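Local structure of 3-phytase (Klebsiella pneumoniae, 2WNH) at residues G43-T47 with Q226-G230; L214-W218 with I232-I238; T258-R262 with R391-S396. The protein probably hydrolyses phytate (inositol hexakisphosphate) to release phosphate, as a 3-phytase of the histidine acid phosphatase family. The protein carries 3 engineered substitutions. All coordinates share one frame; numbering follows the deposited sequence.

Interaction 1 (G43-T47 with Q226-G230)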
ATOM      1  N   GLY B  43     -16.569 -27.002  41.647  1.00 27.93           N
ATOM      2  CA  GLY B  43     -16.880 -28.416  41.497  1.00 28.70           C
ATOM      3  C   GLY B  43     -17.250 -28.828  40.084  1.00 28.94           C
ATOM      4  O   GLY B  43     -18.020 -29.765  39.890  1.00 29.90           O
ATOM      5  N   ARG B  44     -16.716 -28.125  39.084  1.00 28.09           N
ATOM      6  CA  ARG B  44     -16.983 -28.515  37.694  1.00 27.94           C
ATOM      7  C   ARG B  44     -15.854 -28.064  36.754  1.00 27.15           C
ATOM      8  O   ARG B  44     -15.066 -27.191  37.118  1.00 25.27           O
ATOM      9  CB  ARG B  44     -18.356 -27.987  37.232  1.00 27.72           C
ATOM     10  CG  ARG B  44     -18.336 -26.685  36.491  1.00 33.18           C
ATOM     11  CD  ARG B  44     -18.406 -25.539  37.434  1.00 31.28           C
ATOM     12  NE  ARG B  44     -19.576 -24.662  37.352  1.00 34.01           N
ATOM     13  CZ  ARG B  44     -20.607 -24.710  36.497  1.00 34.11           C
ATOM     14  NH1 ARG B  44     -20.710 -25.633  35.564  1.00 34.86           N
ATOM     15  NH2 ARG B  44     -21.560 -23.784  36.591  1.00 29.04           N
ATOM     16  N   PRO B  45     -15.765 -28.673  35.560  1.00 26.36           N
ATOM     17  CA  PRO B  45     -14.766 -28.239  34.586  1.00 25.77           C
ATOM     18  C   PRO B  45     -15.158 -26.922  33.932  1.00 25.38           C
ATOM     19  O   PRO B  45     -16.353 -26.646  33.731  1.00 24.50           O
ATOM     20  CB  PRO B  45     -14.784 -29.358  33.545  1.00 25.99           C
ATOM     21  CG  PRO B  45     -16.208 -29.869  33.599  1.00 27.34           C
ATOM     22  CD  PRO B  45     -16.575 -29.803  35.052  1.00 27.47           C
ATOM     23  N   TRP B  46     -14.143 -26.115  33.618  1.00 24.00           N
ATOM     24  CA  TRP B  46     -14.322 -24.871  32.898  1.00 23.77           C
ATOM     25  C   TRP B  46     -13.825 -25.087  31.470  1.00 22.50           C
ATOM     26  O   TRP B  46     -13.064 -26.027  31.197  1.00 23.74           O
ATOM     27  CB  TRP B  46     -13.518 -23.755  33.555  1.00 22.44           C
ATOM     28  CG  TRP B  46     -14.126 -23.211  34.795  1.00 22.77           C
ATOM     29  CD1 TRP B  46     -14.567 -23.928  35.885  1.00 21.39           C
ATOM     30  CD2 TRP B  46     -14.319 -21.830  35.120  1.00 22.30           C
ATOM     31  NE1 TRP B  46     -15.052 -23.071  36.847  1.00 23.33           N
ATOM     32  CE2 TRP B  46     -14.912 -21.781  36.409  1.00 23.69           C
ATOM     33  CE3 TRP B  46     -14.071 -20.627  34.446  1.00 24.23           C
ATOM     34  CZ2 TRP B  46     -15.240 -20.575  37.041  1.00 23.12           C
ATOM     35  CZ3 TRP B  46     -14.406 -19.419  35.076  1.00 22.95           C
ATOM     36  CH2 TRP B  46     -14.980 -19.402  36.359  1.00 22.93           C
ATOM     37  N   THR B  47     -14.262 -24.210  30.575  1.00 23.66           N
ATOM     38  CA  THR B  47     -13.909 -24.300  29.163  1.00 23.23           C
ATOM     39  C   THR B  47     -12.409 -24.473  28.953  1.00 21.83           C
ATOM     40  O   THR B  47     -11.594 -23.809  29.600  1.00 20.75           O
ATOM     41  CB  THR B  47     -14.394 -23.054  28.415  1.00 24.70           C
ATOM     42  OG1 THR B  47     -15.814 -22.944  28.571  1.00 24.96           O
ATOM     43  CG2 THR B  47     -14.027 -23.098  26.914  1.00 24.29           C
ATOM     44  N   GLN B 226     -19.590 -20.667  26.422  1.00 26.08           N
ATOM     45  CA  GLN B 226     -18.304 -21.170  26.858  1.00 26.01           C
ATOM     46  C   GLN B 226     -17.619 -20.220  27.834  1.00 25.98           C
ATOM     47  O   GLN B 226     -16.532 -20.515  28.331  1.00 24.22           O
ATOM     48  CB  GLN B 226     -17.390 -21.386  25.653  1.00 26.24           C
ATOM     49  CG  GLN B 226     -17.787 -22.547  24.748  1.00 31.20           C
ATOM     50  CD  GLN B 226     -16.895 -22.639  23.522  1.00 35.86           C
ATOM     51  OE1 GLN B 226     -15.716 -22.273  23.566  1.00 40.79           O
ATOM     52  NE2 GLN B 226     -17.455 -23.119  22.415  1.00 37.37           N
ATOM     53  N   LEU B 227     -18.243 -19.075  28.071  1.00 25.31           N
ATOM     54  CA  LEU B 227     -17.692 -18.082  28.977  1.00 26.34           C
ATOM     55  C   LEU B 227     -18.143 -18.417  30.403  1.00 26.60           C
ATOM     56  O   LEU B 227     -17.324 -18.814  31.236  1.00 26.52           O
ATOM     57  CB  LEU B 227     -18.100 -16.653  28.557  1.00 26.08           C
ATOM     58  CG  LEU B 227     -17.802 -15.528  29.561  1.00 26.65           C
ATOM     59  CD1 LEU B 227     -16.299 -15.470  29.858  1.00 29.00           C
ATOM     60  CD2 LEU B 227     -18.323 -14.196  29.070  1.00 26.74           C
ATOM     61  N   ALA B 228     -19.438 -18.273  30.669  1.00 25.95           N
ATOM     62  CA  ALA B 228     -19.997 -18.633  31.970  1.00 26.63           C
ATOM     63  C   ALA B 228     -21.298 -19.381  31.723  1.00 27.04           C
ATOM     64  O   ALA B 228     -22.348 -18.999  32.247  1.00 28.59           O
ATOM     65  CB  ALA B 228     -20.249 -17.384  32.819  1.00 26.32           C
ATOM     66  N   TRP B 229     -21.218 -20.438  30.917  1.00 27.15           N
ATOM     67  CA  TRP B 229     -22.375 -21.303  30.656  1.00 27.92           C
ATOM     68  C   TRP B 229     -23.617 -20.510  30.235  1.00 28.76           C
ATOM     69  O   TRP B 229     -24.742 -20.855  30.600  1.00 28.98           O
ATOM     70  CB  TRP B 229     -22.650 -22.191  31.886  1.00 27.24           C
ATOM     71  CG  TRP B 229     -21.446 -23.027  32.251  1.00 26.58           C
ATOM     72  CD1 TRP B 229     -21.126 -24.257  31.750  1.00 27.82           C
ATOM     73  CD2 TRP B 229     -20.385 -22.680  33.162  1.00 26.40           C
ATOM     74  NE1 TRP B 229     -19.947 -24.702  32.297  1.00 26.05           N
ATOM     75  CE2 TRP B 229     -19.469 -23.752  33.159  1.00 26.90           C
ATOM     76  CE3 TRP B 229     -20.126 -21.569  33.982  1.00 24.28           C
ATOM     77  CZ2 TRP B 229     -18.311 -23.749  33.947  1.00 25.25           C
ATOM     78  CZ3 TRP B 229     -18.973 -21.563  34.751  1.00 25.98           C
ATOM     79  CH2 TRP B 229     -18.080 -22.645  34.726  1.00 25.65           C
ATOM     80  N   GLY B 230     -23.400 -19.444  29.465  1.00 28.33           N
ATOM     81  CA  GLY B 230     -24.483 -18.596  28.980  1.00 27.77           C
ATOM     82  C   GLY B 230     -25.037 -17.574  29.955  1.00 27.46           C
ATOM     83  O   GLY B 230     -25.920 -16.823  29.603  1.00 27.15           O
TER

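Interaction 2 (L214-W218 with I232-I238)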
ATOM      1  N   LEU B 214     -13.090 -14.931  33.741  1.00 17.59           N
ATOM      2  CA  LEU B 214     -14.290 -14.449  33.054  1.00 17.70           C
ATOM      3  C   LEU B 214     -13.983 -13.196  32.238  1.00 17.52           C
ATOM      4  O   LEU B 214     -14.413 -13.089  31.090  1.00 16.52           O
ATOM      5  CB  LEU B 214     -15.433 -14.217  34.051  1.00 18.17           C
ATOM      6  CG  LEU B 214     -15.885 -15.493  34.783  1.00 20.88           C
ATOM      7  CD1 LEU B 214     -16.880 -15.102  35.855  1.00 20.54           C
ATOM      8  CD2 LEU B 214     -16.507 -16.526  33.849  1.00 22.20           C
ATOM      9  N   ARG B 215     -13.234 -12.259  32.832  1.00 16.46           N
ATOM     10  CA  ARG B 215     -12.843 -11.039  32.123  1.00 17.33           C
ATOM     11  C   ARG B 215     -12.029 -11.359  30.875  1.00 17.08           C
ATOM     12  O   ARG B 215     -12.243 -10.763  29.807  1.00 17.03           O
ATOM     13  CB  ARG B 215     -12.022 -10.117  33.037  1.00 16.95           C
ATOM     14  CG  ARG B 215     -11.472  -8.871  32.305  1.00 20.42           C
ATOM     15  CD  ARG B 215     -10.028  -9.113  31.798  1.00 19.22           C
ATOM     16  NE  ARG B 215      -9.083  -8.896  32.899  1.00 19.11           N
ATOM     17  CZ  ARG B 215      -8.790  -7.699  33.396  1.00 20.48           C
ATOM     18  NH1 ARG B 215      -9.336  -6.606  32.882  1.00 20.12           N
ATOM     19  NH2 ARG B 215      -7.953  -7.587  34.421  1.00 21.53           N
ATOM     20  N   LEU B 216     -11.073 -12.274  31.022  1.00 17.45           N
ATOM     21  CA  LEU B 216     -10.249 -12.723  29.880  1.00 16.60           C
ATOM     22  C   LEU B 216     -11.089 -13.446  28.817  1.00 16.10           C
ATOM     23  O   LEU B 216     -10.953 -13.145  27.624  1.00 16.52           O
ATOM     24  CB  LEU B 216      -9.069 -13.598  30.352  1.00 17.92           C
ATOM     25  CG  LEU B 216      -7.960 -12.842  31.105  1.00 19.24           C
ATOM     26  CD1 LEU B 216      -7.042 -13.821  31.818  1.00 17.79           C
ATOM     27  CD2 LEU B 216      -7.181 -11.906  30.182  1.00 19.59           C
ATOM     28  N   GLY B 217     -11.983 -14.352  29.232  1.00 16.88           N
ATOM     29  CA  GLY B 217     -12.917 -15.001  28.275  1.00 16.72           C
ATOM     30  C   GLY B 217     -13.847 -14.051  27.508  1.00 17.25           C
ATOM     31  O   GLY B 217     -14.119 -14.290  26.309  1.00 16.79           O
ATOM     32  N   TRP B 218     -14.345 -13.006  28.191  1.00 16.29           N
ATOM     33  CA  TRP B 218     -15.108 -11.921  27.546  1.00 16.40           C
ATOM     34  C   TRP B 218     -14.235 -11.248  26.491  1.00 16.01           C
ATOM     35  O   TRP B 218     -14.621 -11.084  25.325  1.00 15.23           O
ATOM     36  CB  TRP B 218     -15.598 -10.851  28.551  1.00 17.79           C
ATOM     37  CG  TRP B 218     -16.429  -9.787  27.839  1.00 16.36           C
ATOM     38  CD1 TRP B 218     -15.999  -8.574  27.354  1.00 18.04           C
ATOM     39  CD2 TRP B 218     -17.810  -9.902  27.465  1.00 21.15           C
ATOM     40  NE1 TRP B 218     -17.039  -7.922  26.720  1.00 21.04           N
ATOM     41  CE2 TRP B 218     -18.164  -8.709  26.788  1.00 20.24           C
ATOM     42  CE3 TRP B 218     -18.795 -10.887  27.671  1.00 24.08           C
ATOM     43  CZ2 TRP B 218     -19.462  -8.482  26.287  1.00 22.45           C
ATOM     44  CZ3 TRP B 218     -20.095 -10.657  27.169  1.00 23.04           C
ATOM     45  CH2 TRP B 218     -20.409  -9.461  26.491  1.00 21.33           C
ATOM     46  N   ILE B 232     -23.531 -14.894  31.321  1.00 26.10           N
ATOM     47  CA  ILE B 232     -23.033 -13.529  31.120  1.00 24.62           C
ATOM     48  C   ILE B 232     -23.123 -13.169  29.645  1.00 24.17           C
ATOM     49  O   ILE B 232     -22.539 -13.843  28.802  1.00 23.95           O
ATOM     50  CB  ILE B 232     -21.580 -13.334  31.636  1.00 24.90           C
ATOM     51  CG1 ILE B 232     -21.547 -13.472  33.175  1.00 22.93           C
ATOM     52  CG2 ILE B 232     -21.031 -11.962  31.187  1.00 22.98           C
ATOM     53  CD1 ILE B 232     -20.162 -13.462  33.799  1.00 28.53           C
ATOM     54  N   ALA B 233     -23.849 -12.102  29.354  1.00 23.96           N
ATOM     55  CA  ALA B 233     -24.124 -11.737  27.969  1.00 24.96           C
ATOM     56  C   ALA B 233     -23.791 -10.289  27.600  1.00 25.61           C
ATOM     57  O   ALA B 233     -23.861  -9.915  26.431  1.00 24.87           O
ATOM     58  CB  ALA B 233     -25.567 -12.047  27.647  1.00 26.02           C
ATOM     59  N   GLN B 234     -23.460  -9.461  28.585  1.00 25.41           N
ATOM     60  CA  GLN B 234     -23.035  -8.093  28.308  1.00 26.24           C
ATOM     61  C   GLN B 234     -21.834  -7.675  29.148  1.00 24.33           C
ATOM     62  O   GLN B 234     -21.588  -8.251  30.207  1.00 23.44           O
ATOM     63  CB  GLN B 234     -24.182  -7.096  28.481  1.00 28.36           C
ATOM     64  CG  GLN B 234     -25.020  -7.296  29.729  1.00 33.65           C
ATOM     65  CD  GLN B 234     -26.242  -6.383  29.763  1.00 41.66           C
ATOM     66  OE1 GLN B 234     -27.382  -6.854  29.782  1.00 46.13           O
ATOM     67  NE2 GLN B 234     -26.008  -5.070  29.766  1.00 44.07           N
ATOM     68  N   ALA B 235     -21.102  -6.676  28.654  1.00 23.49           N
ATOM     69  CA  ALA B 235     -19.869  -6.201  29.292  1.00 22.27           C
ATOM     70  C   ALA B 235     -20.103  -5.710  30.723  1.00 23.18           C
ATOM     71  O   ALA B 235     -19.253  -5.891  31.596  1.00 22.42           O
ATOM     72  CB  ALA B 235     -19.203  -5.095  28.447  1.00 23.60           C
ATOM     73  N   SER B 236     -21.256  -5.096  30.957  1.00 23.02           N
ATOM     74  CA  SER B 236     -21.593  -4.553  32.281  1.00 23.13           C
ATOM     75  C   SER B 236     -21.565  -5.640  33.350  1.00 22.49           C
ATOM     76  O   SER B 236     -21.262  -5.372  34.511  1.00 23.45           O
ATOM     77  CB  SER B 236     -22.968  -3.890  32.238  1.00 23.52           C
ATOM     78  OG  SER B 236     -23.972  -4.851  31.973  1.00 26.25           O
ATOM     79  N   GLN B 237     -21.881  -6.872  32.966  1.00 21.64           N
ATOM     80  CA  GLN B 237     -21.863  -7.987  33.905  1.00 22.29           C
ATOM     81  C   GLN B 237     -20.450  -8.386  34.309  1.00 22.17           C
ATOM     82  O   GLN B 237     -20.246  -8.889  35.411  1.00 21.40           O
ATOM     83  CB  GLN B 237     -22.566  -9.197  33.321  1.00 22.47           C
ATOM     84  CG  GLN B 237     -24.067  -9.046  33.233  1.00 25.28           C
ATOM     85  CD  GLN B 237     -24.682 -10.211  32.513  1.00 24.75           C
ATOM     86  OE1 GLN B 237     -24.572 -10.324  31.295  1.00 25.77           O
ATOM     87  NE2 GLN B 237     -25.323 -11.104  33.263  1.00 30.87           N
ATOM     88  N   ILE B 238     -19.480  -8.197  33.412  1.00 20.97           N
ATOM     89  CA  ILE B 238     -18.072  -8.393  33.786  1.00 20.15           C
ATOM     90  C   ILE B 238     -17.648  -7.272  34.725  1.00 20.06           C
ATOM     91  O   ILE B 238     -17.053  -7.532  35.780  1.00 19.62           O
ATOM     92  CB  ILE B 238     -17.144  -8.453  32.535  1.00 20.02           C
ATOM     93  CG1 ILE B 238     -17.493  -9.672  31.677  1.00 19.80           C
ATOM     94  CG2 ILE B 238     -15.650  -8.477  32.928  1.00 21.16           C
ATOM     95  CD1 ILE B 238     -17.183 -11.006  32.324  1.00 20.33           C
TER

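Interaction 3 (T258-R262 with R391-S396)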
ATOM      1  N   THR B 258       5.143  -5.566  50.121  1.00 18.49           N
ATOM      2  CA  THR B 258       5.344  -6.530  49.040  1.00 18.90           C
ATOM      3  C   THR B 258       5.828  -5.786  47.794  1.00 18.44           C
ATOM      4  O   THR B 258       6.762  -6.234  47.121  1.00 19.35           O
ATOM      5  CB  THR B 258       4.050  -7.284  48.732  1.00 20.21           C
ATOM      6  OG1 THR B 258       3.654  -8.043  49.889  1.00 21.01           O
ATOM      7  CG2 THR B 258       4.210  -8.230  47.536  1.00 19.04           C
ATOM      8  N   ALA B 259       5.189  -4.652  47.513  1.00 18.75           N
ATOM      9  CA  ALA B 259       5.545  -3.859  46.325  1.00 18.53           C
ATOM     10  C   ALA B 259       6.977  -3.327  46.442  1.00 19.98           C
ATOM     11  O   ALA B 259       7.716  -3.275  45.458  1.00 20.70           O
ATOM     12  CB  ALA B 259       4.565  -2.723  46.139  1.00 17.93           C
ATOM     13  N   GLN B 260       7.377  -2.937  47.647  1.00 19.63           N
ATOM     14  CA  GLN B 260       8.741  -2.450  47.865  1.00 19.36           C
ATOM     15  C   GLN B 260       9.772  -3.552  47.633  1.00 19.44           C
ATOM     16  O   GLN B 260      10.774  -3.344  46.953  1.00 19.44           O
ATOM     17  CB  GLN B 260       8.871  -1.853  49.272  1.00 18.70           C
ATOM     18  CG  GLN B 260       8.230  -0.491  49.404  1.00 19.67           C
ATOM     19  CD  GLN B 260       8.328   0.060  50.808  1.00 26.01           C
ATOM     20  OE1 GLN B 260       8.076  -0.654  51.784  1.00 26.19           O
ATOM     21  NE2 GLN B 260       8.648   1.342  50.920  1.00 25.55           N
ATOM     22  N   LYS B 261       9.526  -4.739  48.186  1.00 19.73           N
ATOM     23  CA  LYS B 261      10.464  -5.847  48.013  1.00 20.48           C
ATOM     24  C   LYS B 261      10.550  -6.343  46.574  1.00 20.46           C
ATOM     25  O   LYS B 261      11.635  -6.616  46.060  1.00 19.94           O
ATOM     26  CB  LYS B 261      10.123  -7.036  48.935  1.00 20.43           C
ATOM     27  CG  LYS B 261      10.435  -6.765  50.408  1.00 22.91           C
ATOM     28  CD  LYS B 261      11.911  -6.422  50.658  1.00 24.67           C
ATOM     29  CE  LYS B 261      12.889  -7.477  50.104  1.00 27.18           C
ATOM     30  NZ  LYS B 261      14.322  -7.083  50.300  1.00 27.77           N
ATOM     31  N   ARG B 262       9.394  -6.467  45.929  1.00 20.67           N
ATOM     32  CA  ARG B 262       9.336  -7.160  44.652  1.00 19.92           C
ATOM     33  C   ARG B 262       9.227  -6.254  43.412  1.00 19.14           C
ATOM     34  O   ARG B 262       9.413  -6.736  42.303  1.00 18.97           O
ATOM     35  CB  ARG B 262       8.211  -8.204  44.667  1.00 20.75           C
ATOM     36  CG  ARG B 262       8.478  -9.411  45.598  1.00 24.85           C
ATOM     37  CD  ARG B 262       7.529 -10.553  45.291  1.00 33.29           C
ATOM     38  NE  ARG B 262       7.814 -11.153  43.992  1.00 41.52           N
ATOM     39  CZ  ARG B 262       6.896 -11.620  43.147  1.00 43.73           C
ATOM     40  NH1 ARG B 262       5.603 -11.550  43.446  1.00 45.68           N
ATOM     41  NH2 ARG B 262       7.277 -12.138  41.984  1.00 47.06           N
ATOM     42  N   ARG B 391       9.040   5.818  47.403  1.00 22.66           N
ATOM     43  CA  ARG B 391       8.723   4.591  48.118  1.00 21.61           C
ATOM     44  C   ARG B 391       9.653   3.461  47.732  1.00 21.24           C
ATOM     45  O   ARG B 391       9.501   2.361  48.241  1.00 21.30           O
ATOM     46  CB  ARG B 391       7.271   4.153  47.854  1.00 21.17           C
ATOM     47  CG  ARG B 391       6.205   5.045  48.472  1.00 22.47           C
ATOM     48  CD  ARG B 391       4.804   4.666  47.984  1.00 25.37           C
ATOM     49  NE  ARG B 391       3.792   5.052  48.961  1.00 29.80           N
ATOM     50  CZ  ARG B 391       2.518   4.649  48.946  1.00 33.55           C
ATOM     51  NH1 ARG B 391       2.055   3.853  47.984  1.00 29.94           N
ATOM     52  NH2 ARG B 391       1.690   5.055  49.903  1.00 34.16           N
ATOM     53  N   ILE B 392      10.624   3.719  46.852  1.00 20.76           N
ATOM     54  CA  ILE B 392      11.596   2.683  46.474  1.00 21.94           C
ATOM     55  C   ILE B 392      12.376   2.261  47.726  1.00 22.43           C
ATOM     56  O   ILE B 392      12.802   3.111  48.508  1.00 23.06           O
ATOM     57  CB  ILE B 392      12.564   3.180  45.368  1.00 21.48           C
ATOM     58  CG1 ILE B 392      11.824   3.221  44.016  1.00 22.57           C
ATOM     59  CG2 ILE B 392      13.824   2.295  45.271  1.00 21.67           C
ATOM     60  CD1 ILE B 392      12.497   4.085  42.925  1.00 23.62           C
ATOM     61  N   ASP B 393      12.520   0.951  47.911  1.00 23.47           N
ATOM     62  CA  ASP B 393      13.373   0.400  48.945  1.00 24.47           C
ATOM     63  C   ASP B 393      14.716   0.147  48.284  1.00 24.92           C
ATOM     64  O   ASP B 393      14.857  -0.788  47.485  1.00 24.83           O
ATOM     65  CB  ASP B 393      12.788  -0.913  49.492  1.00 24.71           C
ATOM     66  CG  ASP B 393      13.639  -1.494  50.608  1.00 26.08           C
ATOM     67  OD1 ASP B 393      13.851  -0.781  51.604  1.00 27.74           O
ATOM     68  OD2 ASP B 393      14.105  -2.648  50.479  1.00 29.04           O
ATOM     69  N   ARG B 394      15.704   0.984  48.603  1.00 24.97           N
ATOM     70  CA  ARG B 394      16.995   0.940  47.909  1.00 25.76           C
ATOM     71  C   ARG B 394      17.728  -0.405  47.958  1.00 25.80           C
ATOM     72  O   ARG B 394      18.207  -0.867  46.923  1.00 25.55           O
ATOM     73  CB  ARG B 394      17.905   2.102  48.324  1.00 26.67           C
ATOM     74  CG  ARG B 394      17.358   3.478  47.945  1.00 28.38           C
ATOM     75  CD  ARG B 394      17.494   3.734  46.433  1.00 31.18           C
ATOM     76  NE  ARG B 394      16.621   4.819  45.992  1.00 33.59           N
ATOM     77  CZ  ARG B 394      16.292   5.051  44.724  1.00 34.49           C
ATOM     78  NH1 ARG B 394      16.747   4.255  43.760  1.00 33.26           N
ATOM     79  NH2 ARG B 394      15.489   6.061  44.427  1.00 35.66           N
ATOM     80  N   PRO B 395      17.789  -1.068  49.136  1.00 26.12           N
ATOM     81  CA  PRO B 395      18.385  -2.411  49.147  1.00 26.19           C
ATOM     82  C   PRO B 395      17.696  -3.407  48.212  1.00 25.07           C
ATOM     83  O   PRO B 395      18.319  -4.383  47.806  1.00 26.00           O
ATOM     84  CB  PRO B 395      18.221  -2.866  50.608  1.00 26.34           C
ATOM     85  CG  PRO B 395      18.110  -1.587  51.388  1.00 27.12           C
ATOM     86  CD  PRO B 395      17.373  -0.637  50.487  1.00 26.55           C
ATOM     87  N   SER B 396      16.421  -3.166  47.900  1.00 24.17           N
ATOM     88  CA  SER B 396      15.650  -4.023  47.004  1.00 23.80           C
ATOM     89  C   SER B 396      15.709  -3.533  45.559  1.00 22.97           C
ATOM     90  O   SER B 396      15.012  -4.061  44.701  1.00 22.49           O
ATOM     91  CB  SER B 396      14.188  -4.091  47.435  1.00 24.75           C
ATOM     92  OG  SER B 396      14.068  -4.547  48.772  1.00 25.86           O
TER
HETATM   93  O   HOH W   1      12.490  -5.052  43.949  1.00 20.87           O

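Interaction 1 (G43-T47 with Q226-G230)
R44 lays its guanidinium flat on the indole of W229, and its chain runs along the ring from CG outward. From CB the chain bends twice, at chi2 (-87°) and chi3, and this lays its outer half along the indole plane. CG comes first, 3.9 Å from W229 CZ2, and CD sits near CZ2 and CH2. NE stands 3.6 Å from W229 CH2, and CZ is 3.5 Å from the centroid of the six-membered ring, almost on its normal. Beyond CZ the two branches part: NH1 lies 3.3 Å above W229 CE2, whereas NH2 points over the CE3 and CD2 side. The guanidinium and indole planes are only 11° apart, a parallel cation-pi stack. NH2 also gives a hydrogen bond to V175 O, which helps fix the rotation of the group. W229 meets W46 differently. Its CH2 corner comes 3.7 Å from W46 CE2 and points at that ring's face, the planes at 80°, a T-shaped pair; W46 NE1 is bound to T42 OG1 of the preceding helix. P45 O lies at the edge of W229, in its plane, 3.5 Å from CZ2. Farther along, T47 OG1 donates to Q226 O, at an unusually short 2.5 Å and somewhat off the carbonyl plane. Two loops of the histidine acid phosphatase fold are joined here at the surface: the one leaving helix 32-42, which ends in a Schellman motif at G43, and the one between helices 204-219 and 235-239, by a cation-pi stack beside an edge-to-face tryptophan pair.

Interaction 2 (L214-W218 with I232-I238)
W218 projects from helix 204-219, its indole lying against residues 233-235 at the turn leading into helix 235-239. CG anti to the backbone N (chi1 -178°) swings the ring out toward this turn. A235 CA and Q234 O lie over one face, both offset toward the rim, and A235 N approaches CZ2 to 3.4 Å. At the far corner W218 CH2 is 3.5 Å from Q234 CA, while A233 O sits at the ring edge, in plane. I238 slants past the root of the tryptophan: its CG1 touches W218 CB at 3.8 Å, CD1 reaches back to L214 O and CB, and CG2 turns the other way to rest 3.9 Å from R215 CA. I232 adds its CG2 beside W218 CE3 and its CD1 against L214 CD1, 4.2 Å away. The turn under the indole is held by Q237 OE1, which accepts from A233 N at 2.7 Å and from Q234 N at 3.1 Å, the latter in the carbonyl plane. L345 of helix 345-349 packs on R215, W218 and I238, and R349 makes a cation-pi contact with W218. The whole is a buried packing, within the histidine acid phosphatase fold, of helix 204-219 against the turn leading into helix 235-239, which follows it in the chain, and a tryptophan spans the join.

Interaction 3 (T258-R262 with R391-S396)
S396 OG links the two segments by taking one bond and giving another. K261 NZ donates to it at 3.0 Å, and the hydroxyl in turn donates a hydrogen bond to D393 OD2 at 2.6 Å, meeting the carboxylate on its anti lone pair. K261 gets there by bending at chi2 (-58°) and chi3, which curls the chain back so that CD and CE also pass close to the serine oxygen. The ammonium has a further partner in A138 O and stays 4.4 Å from D393 OD2, beyond a salt bridge, although the positive charge may still favour an ionised aspartate. Q260 makes the second direct bond: NE2 gives a hydrogen to R391 O at 3.0 Å, with an N-H...O angle of 160° and the acceptor nearly in the amide plane. A water donates to both K261 O and S396 O, each at 2.8 Å, tying backbone to backbone. Around these bonds the packing is light: Q260 CB rests on D393 CB at 4.0 Å, and S396 CB lies beside Q260 O. The loop that follows helix 381-388 is thereby laid along helix 256-274, where D393 N binds S264 OG and R394 holds N268 one turn farther on. Helix 291-301 flanks the same place, with L300 against Q260 and T299 O receiving R391 NH1.

How the interactions relate
Interactions 1 and 2 form one patch, their centres 13 Å apart. L227, in the W229 loop, places its CD1 3.3 Å from L214 O, and W46 CZ3 packs 3.8 Å from L214 CD2, so helix 204-219, one side of interaction 2, also packs against both loops of interaction 1. Along the chain their segments alternate: 214-218 lies between the halves of interaction 1, and 232-238 follows. Interaction 3 lies across the chain's centre, nearest atoms about 17 Å from interaction 2 and about 23 Å from interaction 1. In sequence it opens after both have closed. All three lie away from H358, a magnesium ligand in another crystal structure of this protein; no magnesium is bound here.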